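Local coordinates for protein CsuC (Acinetobacter baumannii, PDB 6FJY) that probably acts as the periplasmic chaperone of archaic Csu pili, holding subunits such as the tip adhesin CsuE by donor-strand complementation before their assembly, at residues 11-16 / 130-135; 37-42 / 84-89; 53-58 / 74-79; 173-178 / 195-200. All coordinates share one frame; numbering follows the deposited sequence.

Interaction 1 (11-16 / 130-135); sequences KIEANE and GLTEES
E13 leaves the backbone toward segment 130-135; chi1 (-56°) sets its CG anti to the carbonyl carbon, beside the backbone N, and the chain bends at chi2 (-72°). CB and CG lead to a carboxylate resting against S135: OE1 lies 3.5 Å from S135 CB, OE2 4.2 Å from T132 CG2. OE1 takes a hydrogen bond from the backbone N of S129, which joins the E13 side chain to the loop leading into helix 133-140. T132, the N-cap residue, and S135 suit the helix start, where short hydroxyl side chains can turn back; T132 OG1 bonds S135 OG at 2.8 Å. K11 crosses T132 obliquely, its NZ 4.1 Å from T132 CG2, while its CE brushes L131 CD1. At the exposed end N15 and E134 meet tip to tip, N15 ND2 and E134 OE1 being 3.6 Å apart with their planes turned by 65°. The type I turn from E13 to E16 is closed by E16 N to E13 O at 3.1 Å, the E16 carboxylate also taking the E13 N-H from above its plane. Contact is thus mainly van der Waals, with one long polar approach of N15 to E134, and the buried E13 carboxylate is answered by S129 N.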
loop_
_atom_site.group_PDB
_atom_site.type_symbol
_atom_site.label_atom_id
_atom_site.label_comp_id
_atom_site.label_asym_id
_atom_site.label_seq_id
_atom_site.Cartn_x
_atom_site.Cartn_y
_atom_site.Cartn_z
ATOM N N LYS A 11 6.253 4.408 -2.139
ATOM C CA LYS A 11 7.555 5.057 -2.101
ATOM C C LYS A 11 8.409 4.531 -3.244
ATOM O O LYS A 11 8.179 3.435 -3.763
ATOM C CB LYS A 11 8.289 4.876 -0.761
ATOM C CG LYS A 11 7.917 3.652 0.071
ATOM C CD LYS A 11 8.355 2.336 -0.525
ATOM C CE LYS A 11 7.772 1.174 0.297
ATOM N NZ LYS A 11 8.114 -0.194 -0.222
ATOM N N ILE A 12 9.378 5.354 -3.641
ATOM C CA ILE A 12 10.332 5.059 -4.705
ATOM C C ILE A 12 11.722 5.099 -4.080
ATOM O O ILE A 12 12.187 6.165 -3.659
ATOM C CB ILE A 12 10.222 6.070 -5.853
ATOM C CG1 ILE A 12 8.750 6.317 -6.196
ATOM C CG2 ILE A 12 10.992 5.571 -7.077
ATOM C CD1 ILE A 12 8.530 7.272 -7.357
ATOM N N GLU A 13 12.381 3.944 -3.999
ATOM C CA GLU A 13 13.685 3.884 -3.358
ATOM C C GLU A 13 14.750 4.532 -4.246
ATOM O O GLU A 13 14.516 4.864 -5.419
ATOM C CB GLU A 13 14.052 2.439 -3.019
ATOM C CG GLU A 13 13.018 1.715 -2.145
ATOM C CD GLU A 13 12.984 2.187 -0.715
ATOM O OE1 GLU A 13 13.858 2.986 -0.321
ATOM O OE2 GLU A 13 12.079 1.746 0.022
ATOM N N ALA A 14 15.944 4.717 -3.662
ATOM C CA ALA A 14 17.012 5.424 -4.366
ATOM C C ALA A 14 17.445 4.686 -5.626
ATOM O O ALA A 14 17.761 5.318 -6.639
ATOM C CB ALA A 14 18.209 5.641 -3.441
ATOM N N ASN A 15 17.454 3.354 -5.596
ATOM C CA ASN A 15 17.882 2.573 -6.751
ATOM C C ASN A 15 16.723 2.172 -7.664
ATOM O O ASN A 15 16.918 1.366 -8.579
ATOM C CB ASN A 15 18.646 1.324 -6.303
ATOM C CG ASN A 15 17.821 0.410 -5.417
ATOM O OD1 ASN A 15 16.598 0.533 -5.326
ATOM N ND2 ASN A 15 18.495 -0.525 -4.762
ATOM N N GLU A 16 15.527 2.697 -7.421
ATOM C CA GLU A 16 14.354 2.447 -8.253
ATOM C C GLU A 16 14.023 3.691 -9.066
ATOM O O GLU A 16 13.993 4.799 -8.527
ATOM C CB GLU A 16 13.149 2.050 -7.397
ATOM C CG GLU A 16 13.254 0.693 -6.710
ATOM C CD GLU A 16 12.083 0.426 -5.781
ATOM O OE1 GLU A 16 11.241 1.332 -5.608
ATOM O OE2 GLU A 16 11.994 -0.691 -5.236
ATOM N N GLY A 130 13.089 2.452 4.611
ATOM C CA GLY A 130 13.232 1.605 5.773
ATOM C C GLY A 130 12.204 0.502 5.891
ATOM O O GLY A 130 12.225 -0.232 6.887
ATOM N N LEU A 131 11.293 0.369 4.926
ATOM C CA LEU A 131 10.294 -0.688 4.973
ATOM C C LEU A 131 10.756 -1.957 4.263
ATOM O O LEU A 131 10.070 -2.981 4.345
ATOM C CB LEU A 131 8.970 -0.198 4.353
ATOM C CG LEU A 131 8.340 1.033 5.020
ATOM C CD1 LEU A 131 6.903 1.230 4.596
ATOM C CD2 LEU A 131 8.450 0.972 6.526
ATOM N N THR A 132 11.905 -1.917 3.591
ATOM C CA THR A 132 12.513 -3.088 2.986
ATOM C C THR A 132 13.847 -3.356 3.675
ATOM O O THR A 132 14.450 -2.459 4.274
ATOM C CB THR A 132 12.729 -2.910 1.473
ATOM O OG1 THR A 132 13.793 -1.983 1.236
ATOM C CG2 THR A 132 11.473 -2.362 0.819
ATOM N N GLU A 133 14.299 -4.610 3.588
ATOM C CA GLU A 133 15.595 -4.971 4.151
ATOM C C GLU A 133 16.700 -4.112 3.555
ATOM O O GLU A 133 17.561 -3.592 4.276
ATOM C CB GLU A 133 15.877 -6.459 3.920
ATOM N N GLU A 134 16.685 -3.944 2.231
ATOM C CA GLU A 134 17.724 -3.168 1.563
ATOM C C GLU A 134 17.701 -1.711 2.006
ATOM O O GLU A 134 18.756 -1.111 2.238
ATOM C CB GLU A 134 17.568 -3.276 0.047
ATOM C CG GLU A 134 18.827 -2.919 -0.728
ATOM C CD GLU A 134 18.737 -3.287 -2.200
ATOM O OE1 GLU A 134 17.609 -3.365 -2.732
ATOM O OE2 GLU A 134 19.800 -3.502 -2.824
ATOM N N SER A 135 16.507 -1.121 2.119
ATOM C CA SER A 135 16.425 0.271 2.545
ATOM C C SER A 135 16.739 0.418 4.027
ATOM O O SER A 135 17.179 1.488 4.461
ATOM C CB SER A 135 15.040 0.853 2.236
ATOM O OG SER A 135 14.028 0.168 2.948
#

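Interaction 2 (37-42 / 84-89); sequences VFKWNQ and KEQSYR
R89 lies over one face of the W40 indole. Its CD sits 3.7 Å from the centroid of the six-membered ring, a CH-pi contact, and its guanidinium follows as a cation-pi partner with CZ 4.7 Å from that centroid. The guanidinium meets the ring edge-on, the planes 85° apart, its NH1 nearest W40 CH2 and CZ3. Bends at chi2 and chi3 curl the arginine over the ring, while chi1 of W40 (177°) sets its CG anti to the backbone N. On the other side of the sheet, V37 CG1 meets Y88 CB at 3.9 Å, and Y88 lies beside K39. Beneath these side chains the strands pair antiparallel: F38 and R89 form a hydrogen-bonded pair, with F38 N to R89 O at 2.9 Å and nearly straight, and K39 and Y88 a non-hydrogen-bonded one. W40 N reaches S87 O at 3.1 Å from above the carbonyl plane. This is sheet pairing in the Ig-like PapD N-terminal domain. Y196 touches both W40 and R89, and arginine suits its place because CD covers the ring while the guanidinium still reaches S117 and the other protein chain. Further out, W40 NE1 is hydrogen-bonded to D47 OD1, and R89 NH2 bonds S117 OG and forms a salt bridge with the backbone of that other chain. On the Y88 side E54 holds both Y88 OH and K39 NZ.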
loop_
_atom_site.group_PDB
_atom_site.type_symbol
_atom_site.label_atom_id
_atom_site.label_comp_id
_atom_site.label_asym_id
_atom_site.label_seq_id
_atom_site.Cartn_x
_atom_site.Cartn_y
_atom_site.Cartn_z
ATOM N N VAL A 37 0.113 14.239 -9.319
ATOM C CA VAL A 37 1.093 14.139 -8.242
ATOM C C VAL A 37 1.604 15.541 -7.934
ATOM O O VAL A 37 2.121 16.230 -8.817
ATOM C CB VAL A 37 2.256 13.188 -8.577
ATOM C CG1 VAL A 37 3.244 13.110 -7.403
ATOM C CG2 VAL A 37 1.727 11.813 -8.900
ATOM N N PHE A 38 1.485 15.941 -6.681
ATOM C CA PHE A 38 1.877 17.258 -6.221
ATOM C C PHE A 38 3.070 17.143 -5.288
ATOM O O PHE A 38 3.219 16.160 -4.563
ATOM C CB PHE A 38 0.719 17.950 -5.490
ATOM C CG PHE A 38 -0.449 18.279 -6.378
ATOM C CD1 PHE A 38 -0.503 19.490 -7.053
ATOM C CD2 PHE A 38 -1.481 17.371 -6.561
ATOM C CE1 PHE A 38 -1.574 19.793 -7.870
ATOM C CE2 PHE A 38 -2.555 17.673 -7.375
ATOM C CZ PHE A 38 -2.599 18.879 -8.033
ATOM N N LYS A 39 3.928 18.156 -5.333
ATOM C CA LYS A 39 5.011 18.254 -4.377
ATOM C C LYS A 39 4.451 18.789 -3.069
ATOM O O LYS A 39 3.562 19.645 -3.060
ATOM C CB LYS A 39 6.122 19.153 -4.900
ATOM C CG LYS A 39 7.475 18.900 -4.257
ATOM C CD LYS A 39 8.598 19.475 -5.113
ATOM C CE LYS A 39 9.976 19.107 -4.566
ATOM N NZ LYS A 39 11.078 19.632 -5.439
ATOM N N TRP A 40 4.941 18.232 -1.968
ATOM C CA TRP A 40 4.400 18.452 -0.636
ATOM C C TRP A 40 5.494 19.035 0.246
ATOM O O TRP A 40 6.546 18.414 0.423
ATOM C CB TRP A 40 3.877 17.129 -0.081
ATOM C CG TRP A 40 3.335 17.147 1.304
ATOM C CD1 TRP A 40 2.953 18.222 2.033
ATOM C CD2 TRP A 40 3.121 15.994 2.136
ATOM N NE1 TRP A 40 2.510 17.815 3.276
ATOM C CE2 TRP A 40 2.603 16.452 3.359
ATOM C CE3 TRP A 40 3.314 14.622 1.952
ATOM C CZ2 TRP A 40 2.281 15.593 4.405
ATOM C CZ3 TRP A 40 3.005 13.765 2.994
ATOM C CH2 TRP A 40 2.488 14.260 4.211
ATOM N N ASN A 41 5.244 20.216 0.803
ATOM C CA ASN A 41 6.195 20.859 1.697
ATOM C C ASN A 41 5.425 21.436 2.865
ATOM O O ASN A 41 4.197 21.538 2.829
ATOM C CB ASN A 41 7.013 21.958 1.001
ATOM C CG ASN A 41 6.156 23.125 0.515
ATOM O OD1 ASN A 41 5.824 24.030 1.282
ATOM N ND2 ASN A 41 5.815 23.115 -0.770
ATOM N N GLN A 42 6.144 21.737 3.939
ATOM C CA GLN A 42 5.504 22.404 5.066
ATOM C C GLN A 42 6.162 23.755 5.328
ATOM O O GLN A 42 6.542 24.081 6.455
ATOM C CB GLN A 42 5.540 21.502 6.302
ATOM C CG GLN A 42 4.622 20.275 6.196
ATOM C CD GLN A 42 4.754 19.311 7.375
ATOM O OE1 GLN A 42 5.796 19.232 8.020
ATOM N NE2 GLN A 42 3.694 18.582 7.655
ATOM N N LYS A 84 18.334 12.669 0.575
ATOM C CA LYS A 84 17.134 13.467 0.781
ATOM C C LYS A 84 15.869 12.655 0.523
ATOM O O LYS A 84 15.776 11.896 -0.451
ATOM C CB LYS A 84 17.140 14.720 -0.109
ATOM C CG LYS A 84 17.603 15.991 0.619
ATOM C CD LYS A 84 19.012 15.841 1.192
ATOM C CE LYS A 84 19.359 16.915 2.221
ATOM N NZ LYS A 84 20.752 16.757 2.783
ATOM N N GLU A 85 14.896 12.847 1.408
ATOM C CA GLU A 85 13.557 12.293 1.269
ATOM C C GLU A 85 12.627 13.379 0.727
ATOM O O GLU A 85 12.297 14.334 1.440
ATOM C CB GLU A 85 13.058 11.778 2.616
ATOM C CG GLU A 85 11.638 11.230 2.574
ATOM C CD GLU A 85 11.140 10.837 3.925
ATOM O OE1 GLU A 85 10.869 11.753 4.741
ATOM O OE2 GLU A 85 11.031 9.613 4.190
ATOM N N GLN A 86 12.195 13.219 -0.524
ATOM C CA GLN A 86 11.253 14.141 -1.155
ATOM C C GLN A 86 9.821 13.664 -0.931
ATOM O O GLN A 86 9.512 12.476 -1.100
ATOM C CB GLN A 86 11.506 14.268 -2.657
ATOM C CG GLN A 86 12.892 14.707 -3.042
ATOM C CD GLN A 86 13.178 16.163 -2.713
ATOM O OE1 GLN A 86 12.286 16.923 -2.337
ATOM N NE2 GLN A 86 14.436 16.552 -2.855
ATOM N N SER A 87 8.959 14.598 -0.552
ATOM C CA SER A 87 7.583 14.314 -0.188
ATOM C C SER A 87 6.653 14.773 -1.300
ATOM O O SER A 87 6.880 15.811 -1.924
ATOM C CB SER A 87 7.228 15.016 1.119
ATOM O OG SER A 87 8.176 14.683 2.119
ATOM N N TYR A 88 5.614 13.988 -1.554
ATOM C CA TYR A 88 4.642 14.290 -2.588
ATOM C C TYR A 88 3.276 13.818 -2.107
ATOM O O TYR A 88 3.171 13.006 -1.184
ATOM C CB TYR A 88 4.980 13.585 -3.905
ATOM C CG TYR A 88 6.350 13.853 -4.448
ATOM C CD1 TYR A 88 7.439 13.094 -4.023
ATOM C CD2 TYR A 88 6.562 14.824 -5.416
ATOM C CE1 TYR A 88 8.699 13.311 -4.523
ATOM C CE2 TYR A 88 7.829 15.044 -5.929
ATOM C CZ TYR A 88 8.894 14.286 -5.471
ATOM O OH TYR A 88 10.150 14.505 -5.967
ATOM N N ARG A 89 2.221 14.284 -2.773
ATOM C CA ARG A 89 0.874 13.771 -2.536
ATOM C C ARG A 89 0.376 13.221 -3.855
ATOM O O ARG A 89 0.386 13.935 -4.865
ATOM C CB ARG A 89 -0.095 14.846 -2.040
ATOM C CG ARG A 89 0.267 15.508 -0.700
ATOM C CD ARG A 89 0.244 14.599 0.514
ATOM N NE ARG A 89 -1.061 14.030 0.796
ATOM C CZ ARG A 89 -1.374 13.431 1.938
ATOM N NH1 ARG A 89 -0.480 13.331 2.914
ATOM N NH2 ARG A 89 -2.581 12.920 2.099
#

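Interaction 3 (53-58 / 74-79); sequences SEIIPS and LTKSVN
I55 and K76 lie side by side and point the same way from neighbouring strands, with I55 CD1 against K76 CG at 3.5 Å. The isoleucine turns its CG1 branch, anti to the carbonyl carbon, so that CD1 bends back along the aliphatic part of the lysine; its CG2 branch crosses L74 obliquely and meets L74 CB at 4.1 Å. One step along, L74 CD2 lies against P57 CB. A beta-branched isoleucine, a leucine and a proline thus fill this face, and the lysine contributes methylenes while its NZ goes on to a weak hydrogen bond with E16 O. On the opposite face I56 and T75 pair, and I56 CD1 reaches S77 CB. The backbone between them is a regular antiparallel pairing: I56 N to T75 O is 2.9 Å and lies in the carbonyl plane, whereas the return bond from T75 N to I56 O comes from above its plane. Where the strands run out, S77 closes the end. Its N bonds E54 O at 2.6 Å, and its hydroxyl, swung into the crowded position between N and carbonyl carbon (chi1 70°), donates to a lone pair of S53 O at 2.7 Å, a task for which a short serine is well suited. The hairpin of strands 55-64 and 69-76 belongs to the N-terminal sheet: P57 packs on I35 and V37 of strand 31-41, and both I55 and K76 touch I12 of strand 11-12.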
loop_
_atom_site.group_PDB
_atom_site.type_symbol
_atom_site.label_atom_id
_atom_site.label_comp_id
_atom_site.label_asym_id
_atom_site.label_seq_id
_atom_site.Cartn_x
_atom_site.Cartn_y
_atom_site.Cartn_z
ATOM N N SER A 53 6.946 18.210 -12.026
ATOM C CA SER A 53 7.292 17.299 -13.115
ATOM C C SER A 53 8.347 16.270 -12.723
ATOM O O SER A 53 8.881 15.583 -13.600
ATOM C CB SER A 53 7.778 18.091 -14.337
ATOM O OG SER A 53 6.823 19.069 -14.703
ATOM N N GLU A 54 8.699 16.188 -11.441
ATOM C CA GLU A 54 9.755 15.275 -11.008
ATOM C C GLU A 54 9.259 13.840 -10.986
ATOM O O GLU A 54 10.010 12.906 -11.302
ATOM C CB GLU A 54 10.261 15.671 -9.621
ATOM C CG GLU A 54 10.724 17.115 -9.517
ATOM C CD GLU A 54 10.891 17.561 -8.070
ATOM O OE1 GLU A 54 10.576 16.759 -7.161
ATOM O OE2 GLU A 54 11.339 18.708 -7.843
ATOM N N ILE A 55 8.008 13.654 -10.564
ATOM C CA ILE A 55 7.325 12.368 -10.556
ATOM C C ILE A 55 6.154 12.463 -11.517
ATOM O O ILE A 55 5.206 13.228 -11.294
ATOM C CB ILE A 55 6.846 11.982 -9.150
ATOM C CG1 ILE A 55 8.034 11.870 -8.210
ATOM C CG2 ILE A 55 6.099 10.667 -9.197
ATOM C CD1 ILE A 55 9.064 10.923 -8.721
ATOM N N ILE A 56 6.211 11.680 -12.582
ATOM C CA ILE A 56 5.214 11.754 -13.638
ATOM C C ILE A 56 4.322 10.519 -13.535
ATOM O O ILE A 56 4.821 9.389 -13.632
ATOM C CB ILE A 56 5.878 11.888 -15.014
ATOM C CG1 ILE A 56 6.736 13.162 -15.014
ATOM C CG2 ILE A 56 4.820 12.011 -16.106
ATOM C CD1 ILE A 56 7.421 13.472 -16.321
ATOM N N PRO A 57 3.022 10.678 -13.286
ATOM C CA PRO A 57 2.128 9.508 -13.255
ATOM C C PRO A 57 1.739 9.097 -14.658
ATOM O O PRO A 57 1.483 9.936 -15.528
ATOM C CB PRO A 57 0.906 10.014 -12.484
ATOM C CG PRO A 57 0.861 11.494 -12.836
ATOM C CD PRO A 57 2.315 11.940 -12.987
ATOM N N SER A 58 1.686 7.786 -14.871
ATOM C CA SER A 58 1.277 7.229 -16.150
ATOM C C SER A 58 0.257 6.132 -15.873
ATOM O O SER A 58 0.592 5.128 -15.207
ATOM C CB SER A 58 2.485 6.695 -16.919
ATOM O OG SER A 58 2.089 6.140 -18.168
ATOM N N LEU A 74 4.432 5.423 -11.379
ATOM C CA LEU A 74 4.986 6.674 -10.868
ATOM C C LEU A 74 6.484 6.664 -11.132
ATOM O O LEU A 74 7.226 5.925 -10.477
ATOM C CB LEU A 74 4.693 6.847 -9.384
ATOM C CG LEU A 74 3.229 6.707 -9.001
ATOM C CD1 LEU A 74 3.073 6.833 -7.515
ATOM C CD2 LEU A 74 2.434 7.791 -9.715
ATOM N N THR A 75 6.924 7.483 -12.086
ATOM C CA THR A 75 8.287 7.451 -12.602
ATOM C C THR A 75 9.000 8.767 -12.314
ATOM O O THR A 75 8.447 9.845 -12.566
ATOM C CB THR A 75 8.291 7.175 -14.110
ATOM O OG1 THR A 75 7.572 5.967 -14.371
ATOM C CG2 THR A 75 9.709 7.006 -14.622
ATOM N N LYS A 76 10.234 8.671 -11.806
ATOM C CA LYS A 76 11.078 9.845 -11.583
ATOM C C LYS A 76 11.595 10.381 -12.909
ATOM O O LYS A 76 12.192 9.640 -13.695
ATOM C CB LYS A 76 12.257 9.519 -10.669
ATOM C CG LYS A 76 11.870 9.009 -9.326
ATOM C CD LYS A 76 13.063 8.839 -8.405
ATOM C CE LYS A 76 14.096 7.890 -8.922
ATOM N NZ LYS A 76 14.997 7.542 -7.788
ATOM N N SER A 77 11.345 11.660 -13.172
ATOM C CA SER A 77 11.855 12.279 -14.393
ATOM C C SER A 77 13.327 12.630 -14.281
ATOM O O SER A 77 14.037 12.673 -15.294
ATOM C CB SER A 77 11.078 13.552 -14.697
ATOM O OG SER A 77 11.406 14.534 -13.722
ATOM N N VAL A 78 13.783 12.929 -13.066
ATOM C CA VAL A 78 15.156 13.314 -12.790
ATOM C C VAL A 78 15.570 12.627 -11.495
ATOM O O VAL A 78 14.742 12.092 -10.757
ATOM C CB VAL A 78 15.319 14.847 -12.674
ATOM C CG1 VAL A 78 14.892 15.541 -13.968
ATOM C CG2 VAL A 78 14.510 15.376 -11.502
ATOM N N ASN A 79 16.872 12.632 -11.228
ATOM C CA ASN A 79 17.384 12.065 -9.990
ATOM C C ASN A 79 17.383 13.102 -8.877
ATOM O O ASN A 79 17.611 14.292 -9.103
ATOM C CB ASN A 79 18.779 11.489 -10.209
ATOM C CG ASN A 79 18.754 10.269 -11.114
ATOM O OD1 ASN A 79 17.998 9.325 -10.873
ATOM N ND2 ASN A 79 19.542 10.301 -12.185
#

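Interaction 4 (173-178 / 195-200); sequences ARLSAL and GYVLSN
R174 lays its aliphatic stem over one face of the Y196 ring, CG standing 4.2 Å from the ring centroid in a CH-pi contact offset toward the rim. The two side chains run alongside each other and point the same way; CG of the arginine is anti to the backbone N (chi1 -174°), and a bend at chi3 brings the guanidinium round to the phenol. There NH1 donates to Y196 OH at 2.6 Å, with the oxygen in the guanidinium plane, while the two planes stand 87° apart. A long arginine suits this place because its methylenes cover the ring and its tip still reaches the hydroxyl. The other face of the two-stranded sheet is apolar: L175 CD1 meets V197 CG2 at 4.3 Å beside the small A173, and G195 opposite L175 has no side chain to add. Four backbone bonds hold the antiparallel strands together, A173 N to V197 O at 3.0 Å and G195 N to L175 O at 2.6 Å among them. Y196 OH also bonds the backbone of the other protein chain, which places the pair at the interface with the bound subunit. Around it, A173, L175 and V197 pack on L149 of strand 149-154, L165 of strand 162-167 covers L175 and V197, and the Y196 ring meets W40, on strand 31-41, edge-to-face.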
loop_
_atom_site.group_PDB
_atom_site.type_symbol
_atom_site.label_atom_id
_atom_site.label_comp_id
_atom_site.label_asym_id
_atom_site.label_seq_id
_atom_site.Cartn_x
_atom_site.Cartn_y
_atom_site.Cartn_z
ATOM N N ALA A 173 7.987 12.100 10.177
ATOM C CA ALA A 173 7.304 11.466 11.290
ATOM C C ALA A 173 5.806 11.519 11.021
ATOM O O ALA A 173 5.285 12.562 10.615
ATOM C CB ALA A 173 7.626 12.161 12.615
ATOM N N ARG A 174 5.130 10.381 11.187
ATOM C CA ARG A 174 3.669 10.313 11.144
ATOM C C ARG A 174 3.215 10.050 12.579
ATOM O O ARG A 174 3.301 8.923 13.076
ATOM C CB ARG A 174 3.165 9.252 10.160
ATOM C CG ARG A 174 1.642 9.265 9.978
ATOM C CD ARG A 174 1.099 8.325 8.874
ATOM N NE ARG A 174 1.950 7.167 8.648
ATOM C CZ ARG A 174 2.594 6.911 7.514
ATOM N NH1 ARG A 174 2.487 7.726 6.478
ATOM N NH2 ARG A 174 3.362 5.838 7.421
ATOM N N LEU A 175 2.767 11.107 13.249
ATOM C CA LEU A 175 2.409 11.056 14.654
ATOM C C LEU A 175 0.913 10.837 14.808
ATOM O O LEU A 175 0.111 11.420 14.069
ATOM C CB LEU A 175 2.816 12.345 15.358
ATOM C CG LEU A 175 4.290 12.728 15.304
ATOM C CD1 LEU A 175 4.479 14.042 16.026
ATOM C CD2 LEU A 175 5.176 11.639 15.903
ATOM N N SER A 176 0.543 9.994 15.774
ATOM C CA SER A 176 -0.852 9.630 16.005
ATOM C C SER A 176 -1.341 10.167 17.344
ATOM O O SER A 176 -2.233 11.017 17.375
ATOM C CB SER A 176 -1.040 8.112 15.901
ATOM O OG SER A 176 -0.198 7.418 16.807
ATOM N N ALA A 177 -0.800 9.687 18.462
ATOM C CA ALA A 177 -1.258 10.091 19.784
ATOM C C ALA A 177 -0.117 10.787 20.508
ATOM O O ALA A 177 1.016 10.300 20.504
ATOM C CB ALA A 177 -1.757 8.894 20.597
ATOM N N LEU A 178 -0.421 11.918 21.145
ATOM C CA LEU A 178 0.570 12.753 21.803
ATOM C C LEU A 178 0.354 12.728 23.322
ATOM O O LEU A 178 -0.017 11.680 23.881
ATOM C CB LEU A 178 0.504 14.155 21.194
ATOM C CG LEU A 178 1.025 14.402 19.770
ATOM C CD1 LEU A 178 0.029 13.943 18.712
ATOM C CD2 LEU A 178 1.323 15.874 19.575
ATOM N N GLY A 195 -0.782 13.244 12.397
ATOM C CA GLY A 195 -0.117 14.477 12.046
ATOM C C GLY A 195 1.226 14.205 11.408
ATOM O O GLY A 195 2.016 13.411 11.924
ATOM N N TYR A 196 1.511 14.889 10.305
ATOM C CA TYR A 196 2.757 14.729 9.572
ATOM C C TYR A 196 3.697 15.863 9.950
ATOM O O TYR A 196 3.292 17.030 9.958
ATOM C CB TYR A 196 2.531 14.743 8.064
ATOM C CG TYR A 196 2.153 13.415 7.457
ATOM C CD1 TYR A 196 3.131 12.469 7.115
ATOM C CD2 TYR A 196 0.819 13.103 7.223
ATOM C CE1 TYR A 196 2.770 11.236 6.568
ATOM C CE2 TYR A 196 0.451 11.884 6.684
ATOM C CZ TYR A 196 1.426 10.955 6.349
ATOM O OH TYR A 196 1.040 9.759 5.803
ATOM N N VAL A 197 4.927 15.513 10.323
ATOM C CA VAL A 197 6.018 16.475 10.429
ATOM C C VAL A 197 7.075 16.037 9.423
ATOM O O VAL A 197 7.833 15.092 9.662
ATOM C CB VAL A 197 6.584 16.564 11.847
ATOM C CG1 VAL A 197 7.539 17.733 11.954
ATOM C CG2 VAL A 197 5.454 16.716 12.843
ATOM N N LEU A 198 7.131 16.726 8.293
ATOM C CA LEU A 198 8.043 16.356 7.230
ATOM C C LEU A 198 9.489 16.621 7.648
ATOM O O LEU A 198 9.776 17.419 8.546
ATOM C CB LEU A 198 7.701 17.127 5.952
ATOM C CG LEU A 198 6.377 16.778 5.263
ATOM C CD1 LEU A 198 6.168 17.664 4.063
ATOM C CD2 LEU A 198 6.326 15.295 4.832
ATOM N N SER A 199 10.400 15.936 6.959
ATOM C CA SER A 199 11.832 16.082 7.204
ATOM C C SER A 199 12.283 17.528 7.031
ATOM O O SER A 199 11.888 18.216 6.082
ATOM C CB SER A 199 12.607 15.194 6.239
ATOM O OG SER A 199 12.426 15.682 4.928
ATOM N N ASN A 200 13.140 17.981 7.943
ATOM C CA ASN A 200 13.716 19.324 7.878
ATOM C C ASN A 200 12.623 20.382 7.730
ATOM O O ASN A 200 12.693 21.281 6.890
ATOM C CB ASN A 200 14.741 19.426 6.747
ATOM C CG ASN A 200 15.763 18.300 6.781
ATOM O OD1 ASN A 200 16.690 18.309 7.590
ATOM N ND2 ASN A 200 15.612 17.339 5.879
#

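Overall arrangement
From the N terminus, segment 11-16 opens the widest loop, which interaction 1 closes at 130-135 after the N-terminal sheet has been threaded. Within that span interaction 2 joins strands 31-41 and 85-95, and inside it in turn interaction 3 closes the hairpin 55-64 and 69-76, so three contacts nest and none cross. Interaction 4 follows in series, pairing 173-175 with 195-197. Interactions 2 and 3 touch through E54, and interactions 1 and 3 through the amine of K76. Q42 bonds backbone atoms of Y196 and L198, so interaction 2 meets interaction 4 and links the N-terminal sheet to the later part of the chain; interactions 3 and 4 lie about 25 Å apart, centre to centre.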